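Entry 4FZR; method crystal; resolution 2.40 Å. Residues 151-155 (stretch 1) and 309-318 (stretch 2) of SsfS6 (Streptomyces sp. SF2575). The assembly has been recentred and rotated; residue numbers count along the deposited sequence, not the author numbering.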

ATOM      1  N   SER A 151      -2.506  -3.954 -18.821  1.00 20.85           N
ATOM      2  CA  SER A 151      -3.735  -3.310 -19.258  1.00 33.11           C
ATOM      3  C   SER A 151      -4.561  -2.920 -18.040  1.00 31.87           C
ATOM      4  O   SER A 151      -4.722  -3.710 -17.112  1.00 37.91           O
ATOM      5  N   ILE A 152      -5.082  -1.699 -18.048  1.00 30.09           N
ATOM      6  CA  ILE A 152      -5.903  -1.212 -16.949  1.00 28.66           C
ATOM      7  C   ILE A 152      -7.328  -0.978 -17.450  1.00 33.92           C
ATOM      8  O   ILE A 152      -8.101  -0.242 -16.837  1.00 31.92           O
ATOM      9  N   ARG A 153      -7.664  -1.631 -18.560  1.00 32.26           N
ATOM     10  CA  ARG A 153      -8.941  -1.429 -19.239  1.00 33.38           C
ATOM     11  C   ARG A 153      -9.546  -2.767 -19.639  1.00 36.90           C
ATOM     12  O   ARG A 153      -8.824  -3.741 -19.865  1.00 33.11           O
ATOM     13  N   LEU A 154     -10.871  -2.815 -19.726  1.00 38.31           N
ATOM     14  CA  LEU A 154     -11.546  -3.997 -20.244  1.00 38.05           C
ATOM     15  C   LEU A 154     -11.136  -4.198 -21.692  1.00 27.45           C
ATOM     16  O   LEU A 154     -10.864  -5.318 -22.124  1.00 34.82           O
ATOM     17  N   ALA A 155     -11.092  -3.099 -22.435  1.00 37.54           N
ATOM     18  CA  ALA A 155     -10.717  -3.139 -23.840  1.00 43.96           C
ATOM     19  C   ALA A 155      -9.802  -1.968 -24.172  1.00 42.82           C
ATOM     20  O   ALA A 155     -10.129  -0.810 -23.910  1.00 43.98           O
ATOM     21  N   GLY A 309     -15.778   5.089 -16.263  1.00 32.25           N
ATOM     22  CA  GLY A 309     -14.351   4.976 -16.007  1.00 36.71           C
ATOM     23  C   GLY A 309     -13.863   3.538 -15.998  1.00 34.16           C
ATOM     24  O   GLY A 309     -14.628   2.617 -15.706  1.00 34.68           O
ATOM     25  N   HIS A 310     -12.583   3.344 -16.308  1.00 36.77           N
ATOM     26  CA  HIS A 310     -12.015   2.002 -16.411  1.00 34.57           C
ATOM     27  C   HIS A 310     -11.940   1.298 -15.059  1.00 30.56           C
ATOM     28  O   HIS A 310     -12.252   0.111 -14.950  1.00 32.63           O
ATOM     29  N   GLY A 311     -11.528   2.034 -14.032  1.00 25.93           N
ATOM     30  CA  GLY A 311     -11.344   1.463 -12.712  1.00 24.08           C
ATOM     31  C   GLY A 311     -12.668   1.136 -12.048  1.00 28.43           C
ATOM     32  O   GLY A 311     -12.833   0.077 -11.444  1.00 26.23           O
ATOM     33  N   THR A 312     -13.616   2.058 -12.158  1.00 26.62           N
ATOM     34  CA  THR A 312     -14.943   1.862 -11.589  1.00 29.46           C
ATOM     35  C   THR A 312     -15.637   0.661 -12.232  1.00 26.94           C
ATOM     36  O   THR A 312     -16.274  -0.140 -11.547  1.00 25.97           O
ATOM     37  N   THR A 313     -15.504   0.538 -13.549  1.00 25.56           N
ATOM     38  CA  THR A 313     -16.105  -0.570 -14.279  1.00 26.05           C
ATOM     39  C   THR A 313     -15.567  -1.898 -13.768  1.00 24.05           C
ATOM     40  O   THR A 313     -16.333  -2.784 -13.387  1.00 23.86           O
ATOM     41  N   LEU A 314     -14.246  -2.028 -13.763  1.00 24.12           N
ATOM     42  CA  LEU A 314     -13.604  -3.264 -13.333  1.00 18.14           C
ATOM     43  C   LEU A 314     -13.870  -3.551 -11.860  1.00 19.66           C
ATOM     44  O   LEU A 314     -13.968  -4.711 -11.460  1.00 23.64           O
ATOM     45  N   THR A 315     -14.009  -2.499 -11.057  1.00 14.15           N
ATOM     46  CA  THR A 315     -14.306  -2.670  -9.639  1.00 20.64           C
ATOM     47  C   THR A 315     -15.684  -3.309  -9.468  1.00 20.29           C
ATOM     48  O   THR A 315     -15.843  -4.282  -8.729  1.00 18.82           O
ATOM     49  N   CYS A 316     -16.677  -2.754 -10.159  1.00 24.34           N
ATOM     50  CA  CYS A 316     -18.042  -3.282 -10.129  1.00 21.27           C
ATOM     51  C   CYS A 316     -18.111  -4.720 -10.637  1.00 16.21           C
ATOM     52  O   CYS A 316     -18.763  -5.568 -10.031  1.00 17.85           O
ATOM     53  N   LEU A 317     -17.447  -4.982 -11.759  1.00 17.68           N
ATOM     54  CA  LEU A 317     -17.375  -6.333 -12.304  1.00 21.85           C
ATOM     55  C   LEU A 317     -16.819  -7.316 -11.277  1.00 23.32           C
ATOM     56  O   LEU A 317     -17.410  -8.371 -11.042  1.00 21.16           O
ATOM     57  N   SER A 318     -15.692  -6.972 -10.660  1.00 23.15           N
ATOM     58  CA  SER A 318     -15.023  -7.895  -9.745  1.00 23.58           C
ATOM     59  C   SER A 318     -15.831  -8.125  -8.471  1.00 16.56           C
ATOM     60  O   SER A 318     -15.655  -9.130  -7.784  1.00 19.97           O
TER

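Residues 151-155 form an irregular segment that runs past the first turns of a helix spanning 310-318, with Gly309 at its N-cap position. The two stretches approach most closely, CA to CA, at Arg153 and His310, whose CA atoms lie 5.4 Å apart, and together they bury 334 Å² of surface. No clear direct hydrogen bond joins them; the contact rests on apolar packing, one CH-pi interaction and a bridging water.

On the helix, His310, Thr313, Leu314 and Leu317 point toward the loop, the spacing expected of one helical face. Thr312, Thr315, Cys316 and Ser318 lie out of its reach. The four inward residues all adopt chi1 in the m well (-68°, -66°, -74° and -85°). The m well is common in helices, where p is crowded for most side chains by the backbone; in Thr313 it turns OG1 back to Gly309 O.

His310, with chi2 at -62°, presents a ring face to Arg153. The Arg153 CG atom sits 3.2 Å from the centroid of the His310 ring and only 5° off its normal, so the methylene lies almost squarely over the ring in a CH-pi contact. Arg153 leaves the backbone sideways with chi1 m (-58°), then extends through chi2 and chi3, both t (170° and -179°), before chi4 turns to 81°. The extended middle of the chain carries the guanidinium beyond the point where CG meets the ring, and its nitrogens are hydrogen-bonded elsewhere in the structure. His310 CB also packs 3.4 Å from the carbonyl oxygen Ile152 O.

A water completes this polar corner. It accepts a hydrogen bond from Leu154 N at 3.0 Å and lies 2.8 Å from His310 ND1, to which it is also hydrogen-bonded, thus linking the loop backbone to the imidazole.

Leu154 is the apolar counterpart and has the largest covered area in the contact, 81 Å². Its CB points sideways, but the mt conformation (chi1 -87°, chi2 -178°) brings the end of the side chain nearer the helix. Leu154 CD1 meets Thr313 CG2 at 3.6 Å, while Leu154 CD2 lies 3.5 Å from Leu314 CD2 and 3.7 Å from Leu317 CD1. Both helix leucines are also mt, with chi2 at 156° in Leu314 and -174° in Leu317. The other methyl of Leu314, CD1, approaches Ile152 O at 3.7 Å, so this residue spans two parts of the loop.

The same chi1 that lets Thr313 OG1 donate to Gly309 O at 2.7 Å leaves Thr313 CG2 facing Leu154; that carbonyl also accepts from Thr313 N at 3.1 Å.

In the loop, Ile152 (chi1 p, 57°; chi2 t, 166°) is set sideways, and it meets the helix through its carbonyl, its side chain coming no nearer than the 5.5 Å between Ile152 CG1 and His310 CB. Ser151, with chi1 t (164°), does not touch the helix but supports the loop's shape, its OG accepting a hydrogen bond from Arg153 N at 3.3 Å.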

ATOM      1  CB  SER A 151      -4.550  -4.247 -20.150  1.00 20.52           C
ATOM      2  OG  SER A 151      -5.885  -3.790 -20.270  1.00 41.21           O
ATOM      3  CB  ILE A 152      -5.319   0.087 -16.352  1.00 36.48           C
ATOM      4  CG1 ILE A 152      -5.188   1.160 -17.435  1.00 25.52           C
ATOM      5  CG2 ILE A 152      -3.952  -0.183 -15.717  1.00 24.56           C
ATOM      6  CD1 ILE A 152      -4.955   2.543 -16.898  1.00 28.77           C
ATOM      7  CB  ARG A 153      -8.732  -0.581 -20.496  1.00 32.43           C
ATOM      8  CG  ARG A 153      -8.111   0.775 -20.218  1.00 34.80           C
ATOM      9  CD  ARG A 153      -7.690   1.505 -21.486  1.00 36.25           C
ATOM     10  NE  ARG A 153      -7.080   2.797 -21.174  1.00 37.15           N
ATOM     11  CZ  ARG A 153      -5.816   2.955 -20.790  1.00 41.74           C
ATOM     12  NH1 ARG A 153      -5.018   1.903 -20.670  1.00 45.82           N
ATOM     13  NH2 ARG A 153      -5.345   4.165 -20.523  1.00 33.89           N
ATOM     14  CB  LEU A 154     -13.062  -3.836 -20.167  1.00 35.59           C
ATOM     15  CG  LEU A 154     -13.767  -4.227 -18.869  1.00 40.95           C
ATOM     16  CD1 LEU A 154     -15.266  -4.039 -19.030  1.00 48.15           C
ATOM     17  CD2 LEU A 154     -13.457  -5.664 -18.487  1.00 31.03           C
ATOM     18  CB  ALA A 155     -11.952  -3.113 -24.716  1.00 42.66           C
ATOM     19  CB  HIS A 310     -10.623   2.059 -17.039  1.00 33.67           C
ATOM     20  CG  HIS A 310     -10.627   2.455 -18.482  1.00 41.79           C
ATOM     21  ND1 HIS A 310     -11.254   1.706 -19.454  1.00 50.06           N
ATOM     22  CD2 HIS A 310     -10.074   3.513 -19.118  1.00 45.72           C
ATOM     23  CE1 HIS A 310     -11.090   2.290 -20.629  1.00 39.62           C
ATOM     24  NE2 HIS A 310     -10.378   3.388 -20.453  1.00 52.12           N
ATOM     25  CB  THR A 312     -15.819   3.110 -11.787  1.00 37.88           C
ATOM     26  OG1 THR A 312     -15.111   4.275 -11.342  1.00 43.66           O
ATOM     27  CG2 THR A 312     -17.114   2.983 -11.007  1.00 37.66           C
ATOM     28  CB  THR A 313     -15.806  -0.476 -15.781  1.00 29.68           C
ATOM     29  OG1 THR A 313     -16.456   0.674 -16.330  1.00 23.66           O
ATOM     30  CG2 THR A 313     -16.294  -1.725 -16.507  1.00 27.67           C
ATOM     31  CB  LEU A 314     -12.103  -3.210 -13.621  1.00 18.30           C
ATOM     32  CG  LEU A 314     -11.772  -3.363 -15.106  1.00 19.40           C
ATOM     33  CD1 LEU A 314     -10.429  -2.745 -15.424  1.00 19.93           C
ATOM     34  CD2 LEU A 314     -11.785  -4.832 -15.499  1.00 21.94           C
ATOM     35  CB  THR A 315     -14.269  -1.329  -8.872  1.00 23.58           C
ATOM     36  OG1 THR A 315     -12.983  -0.718  -9.020  1.00 23.00           O
ATOM     37  CG2 THR A 315     -14.534  -1.550  -7.390  1.00  9.37           C
ATOM     38  CB  CYS A 316     -18.962  -2.404 -10.975  1.00 21.78           C
ATOM     39  SG  CYS A 316     -19.233  -0.756 -10.301  1.00 24.55           S
ATOM     40  CB  LEU A 317     -16.517  -6.365 -13.577  1.00 17.89           C
ATOM     41  CG  LEU A 317     -17.192  -6.019 -14.909  1.00 27.50           C
ATOM     42  CD1 LEU A 317     -16.225  -6.240 -16.065  1.00 27.78           C
ATOM     43  CD2 LEU A 317     -18.454  -6.841 -15.106  1.00 19.98           C
ATOM     44  CB  SER A 318     -13.611  -7.398  -9.410  1.00 25.77           C
ATOM     45  OG  SER A 318     -13.582  -6.585  -8.246  1.00 28.30           O
TER
HETATM   46  O   HOH W   1     -12.526  -0.607 -18.431  1.00 42.40           O